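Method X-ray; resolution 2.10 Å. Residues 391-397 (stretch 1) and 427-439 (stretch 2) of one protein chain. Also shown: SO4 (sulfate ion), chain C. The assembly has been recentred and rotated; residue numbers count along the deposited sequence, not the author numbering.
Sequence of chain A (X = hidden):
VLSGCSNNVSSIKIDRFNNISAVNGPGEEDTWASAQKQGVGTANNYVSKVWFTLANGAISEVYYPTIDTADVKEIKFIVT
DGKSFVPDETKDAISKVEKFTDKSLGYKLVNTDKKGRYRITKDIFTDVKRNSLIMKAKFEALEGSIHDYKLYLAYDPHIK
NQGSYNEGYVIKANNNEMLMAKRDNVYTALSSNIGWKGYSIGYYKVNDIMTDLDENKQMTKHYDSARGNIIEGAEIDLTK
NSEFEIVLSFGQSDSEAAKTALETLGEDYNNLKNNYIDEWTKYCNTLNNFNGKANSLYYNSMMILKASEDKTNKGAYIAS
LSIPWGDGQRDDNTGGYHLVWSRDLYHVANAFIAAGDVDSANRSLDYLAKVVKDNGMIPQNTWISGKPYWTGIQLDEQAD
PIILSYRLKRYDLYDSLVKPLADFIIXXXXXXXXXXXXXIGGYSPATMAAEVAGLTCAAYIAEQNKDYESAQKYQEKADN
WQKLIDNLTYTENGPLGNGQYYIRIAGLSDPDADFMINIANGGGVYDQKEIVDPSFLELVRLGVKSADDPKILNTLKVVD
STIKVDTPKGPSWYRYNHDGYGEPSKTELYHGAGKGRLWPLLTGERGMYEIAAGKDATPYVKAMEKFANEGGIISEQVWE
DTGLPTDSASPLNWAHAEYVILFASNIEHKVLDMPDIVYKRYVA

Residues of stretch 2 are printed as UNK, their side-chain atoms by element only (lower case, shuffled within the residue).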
# COMPACT_ATOMS: atom_id res chain seq x y z
N THR A 391 -13.96 -11.26 9.82
CA THR A 391 -15.12 -10.98 10.67
C THR A 391 -14.79 -10.53 12.09
O THR A 391 -15.59 -10.74 13.00
CB THR A 391 -16.05 -12.21 10.73
OG1 THR A 391 -17.27 -11.86 11.39
CG2 THR A 391 -15.36 -13.35 11.49
N GLY A 392 -13.63 -9.93 12.27
CA GLY A 392 -13.27 -9.44 13.59
C GLY A 392 -14.12 -8.23 13.92
O GLY A 392 -14.59 -7.53 13.01
N ILE A 393 -14.34 -7.97 15.20
CA ILE A 393 -15.13 -6.83 15.63
C ILE A 393 -14.24 -5.73 16.21
O ILE A 393 -13.77 -5.83 17.34
CB ILE A 393 -16.16 -7.25 16.71
CG1 ILE A 393 -17.09 -8.33 16.15
CG2 ILE A 393 -16.94 -6.03 17.19
CD1 ILE A 393 -17.86 -7.92 14.89
N GLN A 394 -14.03 -4.67 15.43
CA GLN A 394 -13.20 -3.55 15.87
C GLN A 394 -14.08 -2.32 16.06
O GLN A 394 -14.58 -1.75 15.10
CB GLN A 394 -12.12 -3.25 14.81
CG GLN A 394 -10.99 -4.26 14.78
CD GLN A 394 -10.13 -4.17 13.53
OE1 GLN A 394 -9.84 -3.08 13.03
NE2 GLN A 394 -9.70 -5.32 13.03
N LEU A 395 -14.25 -1.91 17.32
CA LEU A 395 -15.08 -0.76 17.64
C LEU A 395 -14.58 0.54 17.02
O LEU A 395 -15.38 1.38 16.60
CB LEU A 395 -15.21 -0.61 19.16
CG LEU A 395 -16.33 -1.43 19.82
CD1 LEU A 395 -17.68 -0.86 19.42
CD2 LEU A 395 -16.23 -2.89 19.40
N ASP A 396 -13.26 0.71 16.98
CA ASP A 396 -12.71 1.93 16.41
C ASP A 396 -13.15 2.04 14.96
O ASP A 396 -13.38 3.15 14.47
CB ASP A 396 -11.17 1.95 16.53
CG ASP A 396 -10.49 0.96 15.61
OD1 ASP A 396 -10.94 -0.20 15.54
OD2 ASP A 396 -9.49 1.35 14.97
N GLU A 397 -13.31 0.90 14.29
CA GLU A 397 -13.74 0.93 12.90
C GLU A 397 -15.23 1.27 12.72
O GLU A 397 -15.66 1.66 11.63
CB GLU A 397 -13.40 -0.40 12.20
CG GLU A 397 -11.90 -0.55 11.92
CD GLU A 397 -11.60 -1.57 10.83
OE1 GLU A 397 -10.78 -1.26 9.94
OE2 GLU A 397 -12.18 -2.68 10.86
N UNK A 427 -24.48 -0.95 21.66
CA UNK A 427 -24.92 -2.31 21.94
C UNK A 427 -23.79 -3.21 22.42
O UNK A 427 -24.00 -4.08 23.26
c UNK A 427 -27.57 -3.86 19.59
c UNK A 427 -25.55 -2.90 20.68
n UNK A 427 -29.11 -3.05 17.84
c UNK A 427 -26.91 -3.49 20.90
c UNK A 427 -28.15 -2.64 18.89
N UNK A 428 -22.58 -3.01 21.89
CA UNK A 428 -21.47 -3.87 22.29
C UNK A 428 -20.30 -3.20 23.01
O UNK A 428 -19.53 -3.87 23.70
c UNK A 428 -21.96 -5.62 20.57
c UNK A 428 -20.91 -4.64 21.07
c UNK A 428 -19.89 -4.32 18.77
c UNK A 428 -20.51 -3.66 19.97
N UNK A 429 -20.16 -1.89 22.87
CA UNK A 429 -19.07 -1.20 23.53
C UNK A 429 -19.23 -1.13 25.04
O UNK A 429 -20.25 -1.56 25.57
N UNK A 430 -18.24 -0.59 25.76
CA UNK A 430 -17.00 -0.03 25.23
C UNK A 430 -15.91 -1.05 24.92
O UNK A 430 -14.90 -0.72 24.29
c UNK A 430 -17.00 0.24 27.56
c UNK A 430 -16.57 0.95 26.31
c UNK A 430 -18.38 -0.25 27.19
N UNK A 431 -16.10 -2.30 25.35
CA UNK A 431 -15.11 -3.33 25.08
C UNK A 431 -15.09 -3.63 23.59
O UNK A 431 -16.11 -3.46 22.91
c UNK A 431 -14.30 -5.66 25.71
c UNK A 431 -15.39 -4.61 25.87
c UNK A 431 -14.98 -7.66 27.09
n UNK A 431 -14.48 -8.63 28.12
c UNK A 431 -14.05 -6.49 26.97
N UNK A 432 -13.95 -4.07 23.07
CA UNK A 432 -13.83 -4.37 21.65
C UNK A 432 -13.31 -5.79 21.40
O UNK A 432 -12.60 -6.35 22.24
o UNK A 432 -12.92 -3.53 19.54
c UNK A 432 -11.46 -3.52 21.47
c UNK A 432 -12.88 -3.35 20.96
N UNK A 433 -13.68 -6.36 20.26
CA UNK A 433 -13.24 -7.70 19.91
C UNK A 433 -11.74 -7.68 19.68
O UNK A 433 -11.03 -8.62 20.01
N UNK A 434 -11.27 -6.60 19.07
CA UNK A 434 -9.85 -6.43 18.82
C UNK A 434 -9.54 -4.94 18.66
O UNK A 434 -10.39 -4.17 18.20
c UNK A 434 -9.43 -7.22 17.58
c UNK A 434 -10.23 -6.94 16.34
o UNK A 434 -10.34 -7.77 14.10
c UNK A 434 -10.04 -8.00 15.26
n UNK A 434 -9.55 -9.17 15.66
N UNK A 435 -8.34 -4.55 19.08
CA UNK A 435 -7.91 -3.16 18.97
C UNK A 435 -7.38 -2.96 17.55
O UNK A 435 -7.46 -3.88 16.73
c UNK A 435 -5.91 -4.00 20.37
c UNK A 435 -5.12 -4.51 19.17
o UNK A 435 -5.52 -5.52 18.57
o UNK A 435 -4.11 -3.88 18.82
c UNK A 435 -6.85 -2.85 20.03
N UNK A 436 -6.82 -1.79 17.26
CA UNK A 436 -6.39 -1.52 15.89
C UNK A 436 -5.31 -2.40 15.24
O UNK A 436 -5.17 -2.39 14.02
n UNK A 436 -3.30 2.45 16.58
n UNK A 436 -1.67 4.06 16.70
c UNK A 436 -4.77 0.43 16.40
c UNK A 436 -6.03 -0.04 15.73
n UNK A 436 -3.59 4.46 15.51
c UNK A 436 -2.85 3.66 16.26
c UNK A 436 -4.59 1.92 16.13
N UNK A 437 -4.57 -3.17 16.02
CA UNK A 437 -3.56 -4.04 15.43
C UNK A 437 -4.23 -5.36 15.03
O UNK A 437 -3.59 -6.26 14.49
c UNK A 437 -1.56 -1.58 14.61
n UNK A 437 -0.59 -1.47 18.04
c UNK A 437 -1.19 -2.71 18.04
c UNK A 437 -0.44 0.56 14.95
c UNK A 437 -1.10 -0.35 14.12
c UNK A 437 -2.40 -4.28 16.39
c UNK A 437 -0.68 -0.94 16.77
c UNK A 437 -1.67 -3.01 16.80
c UNK A 437 -0.22 0.29 16.28
c UNK A 437 -1.35 -1.88 15.96
N UNK A 438 -5.53 -5.46 15.32
CA UNK A 438 -6.35 -6.63 14.98
C UNK A 438 -5.92 -7.93 15.65
O UNK A 438 -6.03 -9.00 15.05
c UNK A 438 -6.49 -5.54 12.67
o UNK A 438 -7.83 -5.74 10.73
o UNK A 438 -5.67 -6.07 10.50
c UNK A 438 -6.34 -6.83 13.47
c UNK A 438 -6.67 -5.80 11.19
N UNK A 439 -5.46 -7.85 16.89
CA UNK A 439 -4.95 -9.05 17.56
C UNK A 439 -5.58 -9.47 18.88
O UNK A 439 -5.63 -10.65 19.20
c UNK A 439 -2.71 -8.44 16.52
o UNK A 439 -0.96 -7.51 17.85
c UNK A 439 -3.44 -8.89 17.77
c UNK A 439 -1.25 -8.09 16.78
o UNK A 439 -0.40 -8.38 15.91
S SO4 C . -15.17 -7.52 32.05
O1 SO4 C . -14.39 -7.58 30.79
O2 SO4 C . -15.92 -8.78 32.21
O3 SO4 C . -14.26 -7.34 33.20
O4 SO4 C . -16.11 -6.39 31.99
O HOH W 1 -10.67 -1.30 17.70

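Position 427 lies on the last turn of a helix and carries four carbons in a row ending in a nitrogen, out of reach of stretch 1; it is Lys427. Position 428 has four carbons, forked at the first, with one arm two carbons long. The end of that arm lies 3.8 Å from Ile393 CG2, and this is Ile428, whose CD1 is also 4.0 Å from Leu395 CD2. No side-chain atoms follow at 429, where the chain leaves helical geometry: Gly429. At 430 three carbons close a ring onto the backbone nitrogen after a cis peptide bond, which identifies Pro430.

Position 431 again has four carbons in a row and a terminal nitrogen, with its CA-to-CB bond pointing away from stretch 1, and is Lys431. Lys431 NZ donates a hydrogen bond to O1 of the sulfate (2.9 Å), while Lys431 O lies 3.6 Å from Leu395 CD2. Position 432 has one carbon bearing an oxygen and a carbon, the oxygen 3.1 Å from Leu395 N. This is Thr432; Thr432 OG1 accepts a nearly straight hydrogen bond from that amide and donates one to the backbone O of position 434 (2.9 Å).

Position 433 lacks a side chain and is Gly433. A CB here would lie 2.7 Å from Ile393 O, a clash. At 434 three carbons end in one oxygen and one nitrogen, the oxygen 2.7 Å from Gln394 NE2: Gln434. Gln434 OE1 accepts a hydrogen bond from Gln394 NE2 and sits 3.4 Å from Gly392 CA, where a side chain would collide with it.

Position 435 has three carbons, the third with two oxygens, and its CA-to-CB bond points away from stretch 1. It is Glu435, whose carboxylate accepts hydrogen bonds from the backbone N atoms of 437 and 439, bracing the type I turn from 435 to 438. Position 436 shows three carbons, a nitrogen, and a carbon with two more nitrogens; its CB is 3.8 Å from Asp396 OD2. This is Arg436. At position 437 one carbon leads into fused five- and six-membered rings holding eight carbons and one nitrogen; its CA-to-CB bond points away from stretch 1 and it makes no contact there. This is Trp437. Position 438 has three carbons and two terminal oxygens, one 3.0 Å from Gln394 NE2; it is Glu438, accepting through OE2. The same atom set at 439, out of reach, is Glu439.

The contact is thus largely polar. Gln394 NE2 divides its hydrogen bonds between Gln434 OE1 and Glu438 OE2, and Gln434 N adds a weak one to Ile393 O (3.1 Å). Water 1 links Asp396 OD1 to Gln434 O, while Ile428 supplies an apolar patch against Ile393 and Leu395.

Stretch 2 427-439: KIGPKTGQERWEE
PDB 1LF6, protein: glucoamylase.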